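PDB 5UR2: bifunctional protein PutA from Bdellovibrio bacteriovorus, which probably oxidises L-proline to L-glutamate in two steps, pairing an FAD-dependent proline dehydrogenase with an NAD+-dependent L-glutamate-gamma-semialdehyde dehydrogenase on one chain. Local coordinates for residues A530-E536 and E700-I705; R557-V561 and T653-G659; Y627-R632 and K962-P967; Y710-F716 and H739-I745. The contacts are given in a common frame with arbitrary orientation. Residues are numbered along the deposited sequence.

Interaction 1: residues A530-E536 and E700-I705; sequences ATTEQAE and EVGEYI
In the aldehyde dehydrogenase module the first turn of helix 532-549 packs on helix 698-707, which has a wider pi-type turn at 700-702; their short axes are 9.3 Å apart and cross at -37°. Thr532 and Val701 lie closest, CA to CA 5.7 Å. Thr531 (chi1 p), the N-cap, forms a capping box with Gln534: Gln534 N donates to Thr531 OG1 (3.1 Å) and Thr531 N to Gln534 OE1 (3.0 Å). Val701 (m) sets CG1 3.4 Å from Ala530 O and 3.9 Å from Ala535 CB. Tyr704 (chi1 t, chi2 near -90°) lays its ring along helix 532-536, with Thr532 O over one face and Ala535 CB 3.6 Å from Tyr704 CD1. Glu536 (t, then p) curls to the ring's edge, where Tyr704 OH donates to Glu536 OE1 at a very short 2.4 Å. Glu700 (t, t) shares a water, 2.8 Å from both Glu700 OE1 and Ala530 O. An apolar centre thus lies between a very short phenol-to-carboxylate hydrogen bond and a water bridge.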
loop_
_atom_site.group_PDB
_atom_site.type_symbol
_atom_site.label_atom_id
_atom_site.label_comp_id
_atom_site.label_asym_id
_atom_site.label_seq_id
_atom_site.Cartn_x
_atom_site.Cartn_y
_atom_site.Cartn_z
ATOM N N ALA B 530 30.018 4.973 -26.452
ATOM C CA ALA B 530 29.102 4.728 -27.552
ATOM C C ALA B 530 28.799 5.992 -28.351
ATOM O O ALA B 530 28.827 7.108 -27.832
ATOM C CB ALA B 530 27.802 4.141 -27.011
ATOM N N THR B 531 28.476 5.794 -29.630
ATOM C CA THR B 531 27.966 6.838 -30.504
ATOM C C THR B 531 26.457 6.990 -30.340
ATOM O O THR B 531 25.768 6.129 -29.781
ATOM C CB THR B 531 28.265 6.520 -31.968
ATOM O OG1 THR B 531 27.496 5.380 -32.358
ATOM C CG2 THR B 531 29.748 6.201 -32.157
ATOM N N THR B 532 25.930 8.084 -30.898
ATOM C CA THR B 532 24.494 8.281 -30.858
ATOM C C THR B 532 23.779 7.249 -31.722
ATOM O O THR B 532 22.660 6.834 -31.398
ATOM C CB THR B 532 24.147 9.690 -31.331
ATOM O OG1 THR B 532 24.608 9.848 -32.664
ATOM C CG2 THR B 532 24.863 10.710 -30.481
ATOM N N GLU B 533 24.418 6.803 -32.804
ATOM C CA GLU B 533 23.845 5.713 -33.589
ATOM C C GLU B 533 23.734 4.448 -32.748
ATOM O O GLU B 533 22.770 3.689 -32.871
ATOM C CB GLU B 533 24.682 5.457 -34.843
ATOM C CG GLU B 533 24.747 6.635 -35.837
ATOM C CD GLU B 533 25.855 7.673 -35.551
ATOM O OE1 GLU B 533 26.730 7.441 -34.686
ATOM O OE2 GLU B 533 25.845 8.734 -36.215
ATOM N N GLN B 534 24.721 4.195 -31.894
ATOM C CA GLN B 534 24.619 3.034 -31.021
ATOM C C GLN B 534 23.582 3.254 -29.929
ATOM O O GLN B 534 22.935 2.294 -29.490
ATOM C CB GLN B 534 25.993 2.693 -30.449
ATOM C CG GLN B 534 26.929 2.136 -31.542
ATOM C CD GLN B 534 28.369 2.047 -31.110
ATOM O OE1 GLN B 534 28.868 2.900 -30.357
ATOM N NE2 GLN B 534 29.075 1.040 -31.629
ATOM N N ALA B 535 23.417 4.498 -29.469
ATOM C CA ALA B 535 22.337 4.785 -28.533
ATOM C C ALA B 535 20.991 4.502 -29.178
ATOM O O ALA B 535 20.081 3.977 -28.526
ATOM C CB ALA B 535 22.411 6.236 -28.060
ATOM N N GLU B 536 20.859 4.806 -30.476
ATOM C CA GLU B 536 19.618 4.492 -31.186
ATOM C C GLU B 536 19.399 2.974 -31.259
ATOM O O GLU B 536 18.279 2.488 -31.081
ATOM C CB GLU B 536 19.656 5.137 -32.583
ATOM C CG GLU B 536 18.483 4.828 -33.504
ATOM C CD GLU B 536 17.156 5.372 -32.975
ATOM O OE1 GLU B 536 17.148 6.395 -32.253
ATOM O OE2 GLU B 536 16.113 4.759 -33.264
ATOM N N GLU B 700 26.157 13.211 -24.195
ATOM C CA GLU B 700 26.000 12.687 -25.543
ATOM C C GLU B 700 24.918 11.614 -25.588
ATOM O O GLU B 700 23.802 11.880 -26.045
ATOM C CB GLU B 700 27.313 12.093 -26.055
ATOM C CG GLU B 700 27.325 11.833 -27.552
ATOM C CD GLU B 700 28.681 11.346 -28.063
ATOM O OE1 GLU B 700 29.645 11.276 -27.269
ATOM O OE2 GLU B 700 28.789 11.072 -29.277
ATOM N N VAL B 701 25.239 10.396 -25.138
ATOM C CA VAL B 701 24.270 9.306 -25.247
ATOM C C VAL B 701 23.290 9.316 -24.079
ATOM O O VAL B 701 22.169 8.805 -24.201
ATOM C CB VAL B 701 24.973 7.943 -25.383
ATOM C CG1 VAL B 701 25.726 7.865 -26.712
ATOM C CG2 VAL B 701 25.906 7.666 -24.206
ATOM N N GLY B 702 23.686 9.868 -22.930
ATOM C CA GLY B 702 22.730 10.047 -21.850
ATOM C C GLY B 702 21.628 11.011 -22.237
ATOM O O GLY B 702 20.443 10.743 -22.024
ATOM N N GLU B 703 22.010 12.158 -22.807
ATOM C CA GLU B 703 21.035 13.095 -23.346
ATOM C C GLU B 703 20.155 12.431 -24.393
ATOM O O GLU B 703 18.927 12.615 -24.400
ATOM C CB GLU B 703 21.759 14.304 -23.950
ATOM C CG GLU B 703 20.824 15.399 -24.471
ATOM C CD GLU B 703 20.250 16.292 -23.379
ATOM O OE1 GLU B 703 20.637 16.141 -22.199
ATOM O OE2 GLU B 703 19.409 17.157 -23.707
ATOM N N TYR B 704 20.758 11.616 -25.256
ATOM C CA TYR B 704 20.009 11.003 -26.351
ATOM C C TYR B 704 18.911 10.082 -25.823
ATOM O O TYR B 704 17.785 10.099 -26.332
ATOM C CB TYR B 704 20.966 10.246 -27.274
ATOM C CG TYR B 704 20.331 9.755 -28.562
ATOM C CD1 TYR B 704 19.716 8.512 -28.611
ATOM C CD2 TYR B 704 20.356 10.533 -29.733
ATOM C CE1 TYR B 704 19.127 8.051 -29.774
ATOM C CE2 TYR B 704 19.767 10.074 -30.918
ATOM C CZ TYR B 704 19.157 8.821 -30.920
ATOM O OH TYR B 704 18.564 8.313 -32.049
ATOM N N ILE B 705 19.213 9.260 -24.812
ATOM C CA ILE B 705 18.171 8.354 -24.337
ATOM C C ILE B 705 17.170 9.101 -23.458
ATOM O O ILE B 705 15.999 8.722 -23.398
ATOM C CB ILE B 705 18.758 7.124 -23.614
ATOM C CG1 ILE B 705 19.507 7.514 -22.337
ATOM C CG2 ILE B 705 19.641 6.298 -24.556
ATOM C CD1 ILE B 705 20.051 6.291 -21.587
HETATM O O HOH W 1 29.343 8.889 -25.783
#

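Interaction 2: residues R557-V561 and T653-G659; sequences RAALV and TAAAVAG
Helix 554-570 and the C-terminal end of helix 646-657 run nearly antiparallel inside the aldehyde dehydrogenase module, their short axes at 153° and 9.9 Å apart. CA pairs are Val561 with Thr653 (6.6 Å) and Arg557 with Val657 (5.5 Å). Thr653, chi1 p, opens 653-659 with its CB 4.1 Å from Val561 CG1, while its hydroxyl bonds Ala649 O. One turn later Ala656 O accepts from Gly659 N at 2.8 Å. Val657 (chi1 86°) is the main apolar contact: its CG2 lies 4.0 Å from Val561 CG2 and 3.8 Å from Ala558 CA. Val657 O accepts from both Arg557 NE (2.9 Å) and Arg557 NH2 (3.0 Å), the arginine m, t, m with chi4 -110°. Past Ala658, Gly659 at phi 95° ends the helix in a Schellman motif, its N over a guanidinium face; a CB there would crowd Arg557 CZ and jam against the preceding carbonyl O, in itself reason for glycine. A buried positive charge thus meets the helix's carbonyl end, where the dipole favours it.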
loop_
_atom_site.group_PDB
_atom_site.type_symbol
_atom_site.label_atom_id
_atom_site.label_comp_id
_atom_site.label_asym_id
_atom_site.label_seq_id
_atom_site.Cartn_x
_atom_site.Cartn_y
_atom_site.Cartn_z
ATOM N N ARG B 557 9.968 -12.979 -13.820
ATOM C CA ARG B 557 10.846 -11.810 -13.797
ATOM C C ARG B 557 11.526 -11.678 -12.442
ATOM O O ARG B 557 12.734 -11.413 -12.368
ATOM C CB ARG B 557 10.073 -10.537 -14.146
ATOM C CG ARG B 557 9.296 -10.616 -15.456
ATOM C CD ARG B 557 8.837 -9.222 -15.936
ATOM N NE ARG B 557 8.120 -8.460 -14.915
ATOM C CZ ARG B 557 6.823 -8.192 -14.963
ATOM N NH1 ARG B 557 6.097 -8.638 -15.980
ATOM N NH2 ARG B 557 6.253 -7.479 -13.997
ATOM N N ALA B 558 10.769 -11.907 -11.362
ATOM C CA ALA B 558 11.337 -11.859 -10.018
ATOM C C ALA B 558 12.402 -12.937 -9.814
ATOM O O ALA B 558 13.407 -12.698 -9.129
ATOM C CB ALA B 558 10.228 -12.003 -8.978
ATOM N N ALA B 559 12.196 -14.132 -10.387
ATOM C CA ALA B 559 13.186 -15.201 -10.252
ATOM C C ALA B 559 14.500 -14.842 -10.954
ATOM O O ALA B 559 15.585 -15.211 -10.487
ATOM C CB ALA B 559 12.616 -16.515 -10.800
ATOM N N LEU B 560 14.423 -14.140 -12.088
ATOM C CA LEU B 560 15.643 -13.670 -12.749
ATOM C C LEU B 560 16.392 -12.683 -11.864
ATOM O O LEU B 560 17.624 -12.746 -11.753
ATOM C CB LEU B 560 15.303 -13.034 -14.103
ATOM C CG LEU B 560 15.043 -14.060 -15.219
ATOM C CD1 LEU B 560 14.575 -13.426 -16.519
ATOM C CD2 LEU B 560 16.318 -14.857 -15.481
ATOM N N VAL B 561 15.654 -11.795 -11.190
ATOM C CA VAL B 561 16.262 -10.826 -10.285
ATOM C C VAL B 561 16.856 -11.518 -9.055
ATOM O O VAL B 561 17.911 -11.110 -8.539
ATOM C CB VAL B 561 15.228 -9.756 -9.914
ATOM C CG1 VAL B 561 15.776 -8.848 -8.798
ATOM C CG2 VAL B 561 14.911 -8.959 -11.151
ATOM N N THR B 653 17.011 -3.160 -11.626
ATOM C CA THR B 653 16.151 -4.278 -11.241
ATOM C C THR B 653 14.731 -3.810 -10.955
ATOM O O THR B 653 13.767 -4.526 -11.265
ATOM C CB THR B 653 16.704 -5.037 -10.032
ATOM O OG1 THR B 653 16.872 -4.145 -8.925
ATOM C CG2 THR B 653 18.017 -5.694 -10.354
ATOM N N ALA B 654 14.571 -2.624 -10.354
ATOM C CA ALA B 654 13.218 -2.120 -10.130
ATOM C C ALA B 654 12.492 -1.947 -11.455
ATOM O O ALA B 654 11.379 -2.448 -11.633
ATOM C CB ALA B 654 13.237 -0.796 -9.359
ATOM N N ALA B 655 13.146 -1.291 -12.418
ATOM C CA ALA B 655 12.541 -1.082 -13.727
ATOM C C ALA B 655 12.225 -2.414 -14.397
ATOM O O ALA B 655 11.114 -2.630 -14.885
ATOM C CB ALA B 655 13.481 -0.260 -14.606
ATOM N N ALA B 656 13.203 -3.314 -14.430
ATOM C CA ALA B 656 13.033 -4.568 -15.152
ATOM C C ALA B 656 12.037 -5.488 -14.458
ATOM O O ALA B 656 11.174 -6.080 -15.124
ATOM C CB ALA B 656 14.388 -5.257 -15.330
ATOM N N VAL B 657 12.115 -5.611 -13.122
ATOM C CA VAL B 657 11.191 -6.529 -12.460
ATOM C C VAL B 657 9.762 -6.032 -12.624
ATOM O O VAL B 657 8.821 -6.833 -12.668
ATOM C CB VAL B 657 11.539 -6.739 -10.968
ATOM C CG1 VAL B 657 10.899 -5.646 -10.085
ATOM C CG2 VAL B 657 11.064 -8.108 -10.517
ATOM N N ALA B 658 9.576 -4.717 -12.767
ATOM C CA ALA B 658 8.242 -4.191 -13.027
ATOM C C ALA B 658 7.766 -4.451 -14.447
ATOM O O ALA B 658 6.645 -4.052 -14.774
ATOM C CB ALA B 658 8.199 -2.685 -12.753
ATOM N N GLY B 659 8.554 -5.121 -15.284
ATOM C CA GLY B 659 8.147 -5.399 -16.645
ATOM C C GLY B 659 8.642 -4.404 -17.675
ATOM O O GLY B 659 8.196 -4.456 -18.824
#

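Interaction 3: residues Y627-R632 and K962-P967; sequences YIYKSR and KQYMEP
In a mixed sheet of the aldehyde dehydrogenase module, at the contact with the second subunit, strand 965-973 pairs antiparallel with long strand 623-638, short axes 4.4 Å apart at 147°. Lys630 and Glu966 are the hydrogen-bonded pair, Lys630 N to Glu966 O and Glu966 N to Lys630 O both 2.8 Å; Tyr629 and Pro967 are non-hydrogen-bonded. The Pro967 ring is a bump received by two tyrosines, Tyr627 CZ (chi1 t) 3.6 Å and Tyr629 CE1 (chi1 m) 4.2 Å from Pro967 CB. Met965 (m, t, m) fills the hollow beside Tyr629: Met965 CE is 3.6 Å from Tyr629 CB, and separately Met965 SD makes an oblique Met-aromatic contact, 5.5 Å from the Tyr629 ring centroid. Arg632 (m, t, p) lays CG 3.5 Å from Tyr964 O; Arg632 NE salt-bridges Glu966 OE2 (2.8 Å) of folded-back Glu966 (m, m), and Arg632 NH1 hydrogen-bonds Thr712 O. Asp959 of the second subunit binds Lys962 and both tyrosine hydroxyls, adding charge recognition to backbone pairing.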
loop_
_atom_site.group_PDB
_atom_site.type_symbol
_atom_site.label_atom_id
_atom_site.label_comp_id
_atom_site.label_asym_id
_atom_site.label_seq_id
_atom_site.Cartn_x
_atom_site.Cartn_y
_atom_site.Cartn_z
ATOM N N TYR B 627 -7.918 -3.573 -8.980
ATOM C CA TYR B 627 -6.868 -2.578 -9.139
ATOM C C TYR B 627 -5.553 -3.320 -9.346
ATOM O O TYR B 627 -5.213 -4.222 -8.565
ATOM C CB TYR B 627 -6.829 -1.674 -7.901
ATOM C CG TYR B 627 -5.998 -0.406 -7.968
ATOM C CD1 TYR B 627 -6.514 0.758 -8.543
ATOM C CD2 TYR B 627 -4.739 -0.342 -7.383
ATOM C CE1 TYR B 627 -5.780 1.926 -8.570
ATOM C CE2 TYR B 627 -3.996 0.828 -7.405
ATOM C CZ TYR B 627 -4.526 1.957 -7.992
ATOM O OH TYR B 627 -3.801 3.126 -8.015
ATOM N N ILE B 628 -4.853 -2.997 -10.436
ATOM C CA ILE B 628 -3.654 -3.726 -10.857
ATOM C C ILE B 628 -2.587 -2.714 -11.265
ATOM O O ILE B 628 -2.847 -1.514 -11.366
ATOM C CB ILE B 628 -3.942 -4.695 -12.034
ATOM C CG1 ILE B 628 -4.393 -3.888 -13.273
ATOM C CG2 ILE B 628 -4.986 -5.740 -11.666
ATOM C CD1 ILE B 628 -4.579 -4.714 -14.556
ATOM N N TYR B 629 -1.372 -3.213 -11.509
ATOM C CA TYR B 629 -0.279 -2.402 -12.024
ATOM C C TYR B 629 0.193 -2.956 -13.365
ATOM O O TYR B 629 0.200 -4.176 -13.576
ATOM C CB TYR B 629 0.891 -2.335 -11.034
ATOM C CG TYR B 629 0.489 -1.574 -9.804
ATOM C CD1 TYR B 629 0.528 -0.185 -9.778
ATOM C CD2 TYR B 629 0.001 -2.241 -8.693
ATOM C CE1 TYR B 629 0.117 0.519 -8.651
ATOM C CE2 TYR B 629 -0.413 -1.551 -7.572
ATOM C CZ TYR B 629 -0.348 -0.182 -7.555
ATOM O OH TYR B 629 -0.761 0.476 -6.431
ATOM N N LYS B 630 0.562 -2.033 -14.260
ATOM C CA LYS B 630 1.119 -2.293 -15.581
ATOM C C LYS B 630 2.523 -1.699 -15.684
ATOM O O LYS B 630 2.838 -0.708 -15.025
ATOM C CB LYS B 630 0.260 -1.659 -16.691
ATOM C CG LYS B 630 -1.169 -2.232 -16.872
ATOM C CD LYS B 630 -1.940 -1.307 -17.843
ATOM C CE LYS B 630 -3.333 -1.832 -18.261
ATOM N NZ LYS B 630 -3.269 -3.118 -18.998
ATOM N N SER B 631 3.356 -2.287 -16.543
ATOM C CA SER B 631 4.634 -1.673 -16.863
ATOM C C SER B 631 4.413 -0.447 -17.750
ATOM O O SER B 631 3.333 -0.243 -18.303
ATOM C CB SER B 631 5.546 -2.682 -17.551
ATOM O OG SER B 631 4.923 -3.186 -18.707
ATOM N N ARG B 632 5.455 0.375 -17.895
ATOM C CA ARG B 632 5.374 1.612 -18.685
ATOM C C ARG B 632 6.076 1.549 -20.041
ATOM O O ARG B 632 5.546 2.073 -21.020
ATOM C CB ARG B 632 5.943 2.800 -17.890
ATOM C CG ARG B 632 5.299 3.033 -16.528
ATOM C CD ARG B 632 5.629 4.422 -15.930
ATOM N NE ARG B 632 4.804 5.482 -16.521
ATOM C CZ ARG B 632 5.266 6.478 -17.271
ATOM N NH1 ARG B 632 6.563 6.582 -17.519
ATOM N NH2 ARG B 632 4.427 7.384 -17.768
ATOM N N LYS B 962 6.317 1.230 -7.578
ATOM C CA LYS B 962 5.152 1.735 -8.306
ATOM C C LYS B 962 5.485 2.894 -9.242
ATOM O O LYS B 962 4.750 3.125 -10.217
ATOM C CB LYS B 962 4.069 2.176 -7.316
ATOM C CG LYS B 962 3.485 1.021 -6.481
ATOM C CD LYS B 962 2.540 1.569 -5.429
ATOM C CE LYS B 962 1.932 0.471 -4.609
ATOM N NZ LYS B 962 0.879 0.994 -3.702
ATOM N N GLN B 963 6.560 3.632 -8.970
ATOM C CA GLN B 963 6.972 4.718 -9.865
ATOM C C GLN B 963 7.345 4.208 -11.253
ATOM O O GLN B 963 7.349 4.987 -12.214
ATOM C CB GLN B 963 8.161 5.467 -9.261
ATOM C CG GLN B 963 7.842 6.316 -8.035
ATOM C CD GLN B 963 7.128 7.596 -8.410
ATOM O OE1 GLN B 963 5.901 7.638 -8.475
ATOM N NE2 GLN B 963 7.900 8.634 -8.724
ATOM N N TYR B 964 7.706 2.931 -11.363
ATOM C CA TYR B 964 8.047 2.306 -12.630
ATOM C C TYR B 964 6.843 1.650 -13.297
ATOM O O TYR B 964 7.020 0.934 -14.286
ATOM C CB TYR B 964 9.155 1.261 -12.419
ATOM C CG TYR B 964 10.463 1.881 -11.976
ATOM C CD1 TYR B 964 10.725 2.133 -10.630
ATOM C CD2 TYR B 964 11.425 2.232 -12.912
ATOM C CE1 TYR B 964 11.930 2.711 -10.230
ATOM C CE2 TYR B 964 12.622 2.791 -12.532
ATOM C CZ TYR B 964 12.875 3.030 -11.195
ATOM O OH TYR B 964 14.080 3.604 -10.865
ATOM N N MET B 965 5.631 1.906 -12.796
ATOM C CA MET B 965 4.424 1.231 -13.255
ATOM C C MET B 965 3.310 2.257 -13.416
ATOM O O MET B 965 3.464 3.428 -13.057
ATOM C CB MET B 965 4.016 0.094 -12.287
ATOM C CG MET B 965 5.085 -0.983 -12.206
ATOM S SD MET B 965 4.643 -2.463 -11.260
ATOM C CE MET B 965 4.222 -1.743 -9.689
ATOM N N GLU B 966 2.202 1.817 -14.023
ATOM C CA GLU B 966 0.950 2.543 -14.114
ATOM C C GLU B 966 -0.133 1.779 -13.368
ATOM O O GLU B 966 -0.257 0.560 -13.538
ATOM C CB GLU B 966 0.483 2.751 -15.576
ATOM C CG GLU B 966 1.282 3.745 -16.391
ATOM C CD GLU B 966 1.095 5.149 -15.916
ATOM O OE1 GLU B 966 -0.037 5.480 -15.472
ATOM O OE2 GLU B 966 2.082 5.923 -15.975
ATOM N N PRO B 967 -0.941 2.461 -12.569
ATOM C CA PRO B 967 -2.108 1.803 -11.976
ATOM C C PRO B 967 -3.188 1.622 -13.026
ATOM O O PRO B 967 -3.330 2.439 -13.941
ATOM C CB PRO B 967 -2.562 2.799 -10.904
ATOM C CG PRO B 967 -2.206 4.162 -11.543
ATOM C CD PRO B 967 -0.912 3.920 -12.295
HETATM O O HOH W 2 1.470 8.103 -17.870
#

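Interaction 4: residues Y710-F716 and H739-I745; sequences YTTTIAF and HVKRCII
Ile714, Cys743, Phe716 and Ile745 make the apolar face of a beta-alpha-beta crossover in the Rossmann-like part of the aldehyde dehydrogenase fold: strands 711-717 and 742-746 are neighbours in the sheet, and helix 720-730 connects them, packing on Ile714, Phe716 and Cys743. Ile745 (m, m) turns CD1 to 3.7 Å from Phe716 CB, at the edge of the ring, and Ile714 CD1 is 4.4 Å from Cys743 SG. The other face carries Ala715 with Ile744, Ala715 CB and Ile744 CB being 4.4 Å apart, and Thr713 with Arg742; Thr713 CG2 touches Ile744 CD1 at 3.8 Å. The short axes run parallel at 13° and 4.7 Å apart. Thr713-Phe716 pairs regularly with Arg742-Ile745: Ile714 N to Arg742 O 2.7 Å, Ile744 N to Ile714 O 2.7 Å and Phe716 N to Ile744 O 3.0 Å. Thr712 is kinked (phi/psi -97/-31), yet Thr712 O accepts from Arg742 N at 3.0 Å. Toward the polar edge, Arg742 bonds Gln963 O, and extended Lys741 reaches Val706 O. Last comes His739, chi1 p: Thr712 CG2 sits 3.7 Å from its ring centroid in a CH-pi contact, and His739 NE2 donates to Thr711 O at 2.7 Å.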
loop_
_atom_site.group_PDB
_atom_site.type_symbol
_atom_site.label_atom_id
_atom_site.label_comp_id
_atom_site.label_asym_id
_atom_site.label_seq_id
_atom_site.Cartn_x
_atom_site.Cartn_y
_atom_site.Cartn_z
ATOM N N TYR B 710 10.851 6.909 -27.417
ATOM C CA TYR B 710 10.407 5.674 -26.790
ATOM C C TYR B 710 10.592 5.683 -25.280
ATOM O O TYR B 710 9.969 4.872 -24.594
ATOM C CB TYR B 710 11.170 4.466 -27.332
ATOM C CG TYR B 710 10.903 4.067 -28.761
ATOM C CD1 TYR B 710 9.770 4.494 -29.443
ATOM C CD2 TYR B 710 11.799 3.239 -29.427
ATOM C CE1 TYR B 710 9.552 4.108 -30.769
ATOM C CE2 TYR B 710 11.593 2.854 -30.731
ATOM C CZ TYR B 710 10.480 3.282 -31.401
ATOM O OH TYR B 710 10.316 2.861 -32.699
ATOM N N THR B 711 11.448 6.549 -24.751
ATOM C CA THR B 711 11.733 6.554 -23.321
ATOM C C THR B 711 10.517 7.032 -22.535
ATOM O O THR B 711 10.076 8.171 -22.699
ATOM C CB THR B 711 12.933 7.452 -23.036
ATOM O OG1 THR B 711 14.076 6.930 -23.716
ATOM C CG2 THR B 711 13.207 7.531 -21.543
ATOM N N THR B 712 9.983 6.170 -21.673
ATOM C CA THR B 712 8.823 6.509 -20.859
ATOM C C THR B 712 9.193 6.963 -19.460
ATOM O O THR B 712 8.497 7.799 -18.883
ATOM C CB THR B 712 7.885 5.304 -20.744
ATOM O OG1 THR B 712 8.573 4.218 -20.114
ATOM C CG2 THR B 712 7.457 4.863 -22.126
ATOM N N THR B 713 10.280 6.438 -18.917
ATOM C CA THR B 713 10.669 6.669 -17.543
ATOM C C THR B 713 12.165 6.931 -17.501
ATOM O O THR B 713 12.939 6.227 -18.163
ATOM C CB THR B 713 10.290 5.439 -16.706
ATOM O OG1 THR B 713 8.900 5.165 -16.919
ATOM C CG2 THR B 713 10.577 5.644 -15.219
ATOM N N ILE B 714 12.571 7.945 -16.741
ATOM C CA ILE B 714 13.986 8.286 -16.573
ATOM C C ILE B 714 14.324 8.203 -15.089
ATOM O O ILE B 714 13.732 8.924 -14.278
ATOM C CB ILE B 714 14.301 9.688 -17.123
ATOM C CG1 ILE B 714 13.963 9.758 -18.621
ATOM C CG2 ILE B 714 15.755 10.022 -16.867
ATOM C CD1 ILE B 714 13.742 11.190 -19.155
ATOM N N ALA B 715 15.272 7.333 -14.732
ATOM C CA ALA B 715 15.802 7.270 -13.373
ATOM C C ALA B 715 17.205 7.859 -13.399
ATOM O O ALA B 715 18.096 7.326 -14.072
ATOM C CB ALA B 715 15.812 5.837 -12.835
ATOM N N PHE B 716 17.383 8.977 -12.709
ATOM C CA PHE B 716 18.645 9.699 -12.674
ATOM C C PHE B 716 18.976 10.053 -11.244
ATOM O O PHE B 716 18.146 10.625 -10.535
ATOM C CB PHE B 716 18.620 10.991 -13.503
ATOM C CG PHE B 716 19.734 11.940 -13.148
ATOM C CD1 PHE B 716 21.015 11.755 -13.655
ATOM C CD2 PHE B 716 19.506 12.999 -12.269
ATOM C CE1 PHE B 716 22.051 12.621 -13.314
ATOM C CE2 PHE B 716 20.531 13.865 -11.913
ATOM C CZ PHE B 716 21.809 13.679 -12.441
ATOM N N HIS B 739 3.257 9.514 -25.018
ATOM C CA HIS B 739 3.179 9.328 -23.578
ATOM C C HIS B 739 3.836 10.517 -22.904
ATOM O O HIS B 739 4.545 11.310 -23.536
ATOM C CB HIS B 739 3.856 8.034 -23.142
ATOM C CG HIS B 739 5.313 7.987 -23.488
ATOM N ND1 HIS B 739 5.781 7.400 -24.644
ATOM C CD2 HIS B 739 6.401 8.482 -22.849
ATOM C CE1 HIS B 739 7.097 7.512 -24.690
ATOM N NE2 HIS B 739 7.497 8.166 -23.614
ATOM N N VAL B 740 3.596 10.609 -21.602
ATOM C CA VAL B 740 4.208 11.601 -20.740
ATOM C C VAL B 740 5.373 10.922 -20.023
ATOM O O VAL B 740 5.232 9.815 -19.482
ATOM C CB VAL B 740 3.186 12.177 -19.742
ATOM C CG1 VAL B 740 3.812 13.284 -18.895
ATOM C CG2 VAL B 740 1.960 12.717 -20.473
ATOM N N LYS B 741 6.529 11.564 -20.046
ATOM C CA LYS B 741 7.698 11.001 -19.394
ATOM C C LYS B 741 7.632 11.178 -17.881
ATOM O O LYS B 741 7.131 12.187 -17.369
ATOM C CB LYS B 741 8.972 11.632 -19.963
ATOM C CG LYS B 741 9.355 11.064 -21.346
ATOM C CD LYS B 741 10.549 11.749 -21.980
ATOM C CE LYS B 741 10.799 11.154 -23.377
ATOM N NZ LYS B 741 11.893 11.811 -24.180
ATOM N N ARG B 742 8.095 10.165 -17.157
ATOM C CA ARG B 742 8.215 10.248 -15.715
ATOM C C ARG B 742 9.685 10.276 -15.336
ATOM O O ARG B 742 10.465 9.438 -15.810
ATOM C CB ARG B 742 7.530 9.082 -15.022
ATOM C CG ARG B 742 7.880 9.054 -13.527
ATOM C CD ARG B 742 7.026 8.091 -12.767
ATOM N NE ARG B 742 5.642 8.539 -12.736
ATOM C CZ ARG B 742 4.602 7.715 -12.702
ATOM N NH1 ARG B 742 4.793 6.384 -12.694
ATOM N NH2 ARG B 742 3.374 8.223 -12.686
ATOM N N CYS B 743 10.054 11.224 -14.472
ATOM C CA CYS B 743 11.412 11.336 -13.944
ATOM C C CYS B 743 11.449 10.857 -12.499
ATOM O O CYS B 743 10.624 11.277 -11.685
ATOM C CB CYS B 743 11.913 12.773 -14.007
ATOM S SG CYS B 743 12.124 13.385 -15.677
ATOM N N ILE B 744 12.392 9.974 -12.191
ATOM C CA ILE B 744 12.660 9.529 -10.832
ATOM C C ILE B 744 14.052 10.047 -10.485
ATOM O O ILE B 744 15.052 9.476 -10.936
ATOM C CB ILE B 744 12.558 8.003 -10.710
ATOM C CG1 ILE B 744 11.217 7.526 -11.273
ATOM C CG2 ILE B 744 12.707 7.563 -9.246
ATOM C CD1 ILE B 744 11.107 6.004 -11.468
ATOM N N ILE B 745 14.131 11.114 -9.673
ATOM C CA ILE B 745 15.322 11.961 -9.572
ATOM C C ILE B 745 15.784 12.077 -8.119
ATOM O O ILE B 745 14.984 12.406 -7.238
ATOM C CB ILE B 745 15.049 13.376 -10.113
ATOM C CG1 ILE B 745 14.563 13.342 -11.557
ATOM C CG2 ILE B 745 16.308 14.220 -10.011
ATOM C CD1 ILE B 745 15.611 12.952 -12.530
#

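All four contacts belong to the aldehyde dehydrogenase module; the flavin pocket lies in the proline dehydrogenase part of the chain. Interactions 3 and 4 share one sheet: Arg632 NH1 meets Thr712 O at 2.7 Å and Thr713 OG1 at 2.8 Å, and Tyr964 CZ packs on Ile744 CD1 at 3.5 Å. Interaction 2 leans on interaction 3 through Ala658 CB and Met965 CG, 3.6 Å apart, whereas interaction 1 joins interaction 4 by Ile705 O and Thr711 OG1 at 2.6 Å. Interaction 4 lies nearest the predicted catalytic residues: Glu746 directly follows Ile745 in the chain, and the side chain of Phe716 is about 9 Å from that of Cys780. Interactions 3 and 4 both touch the second subunit.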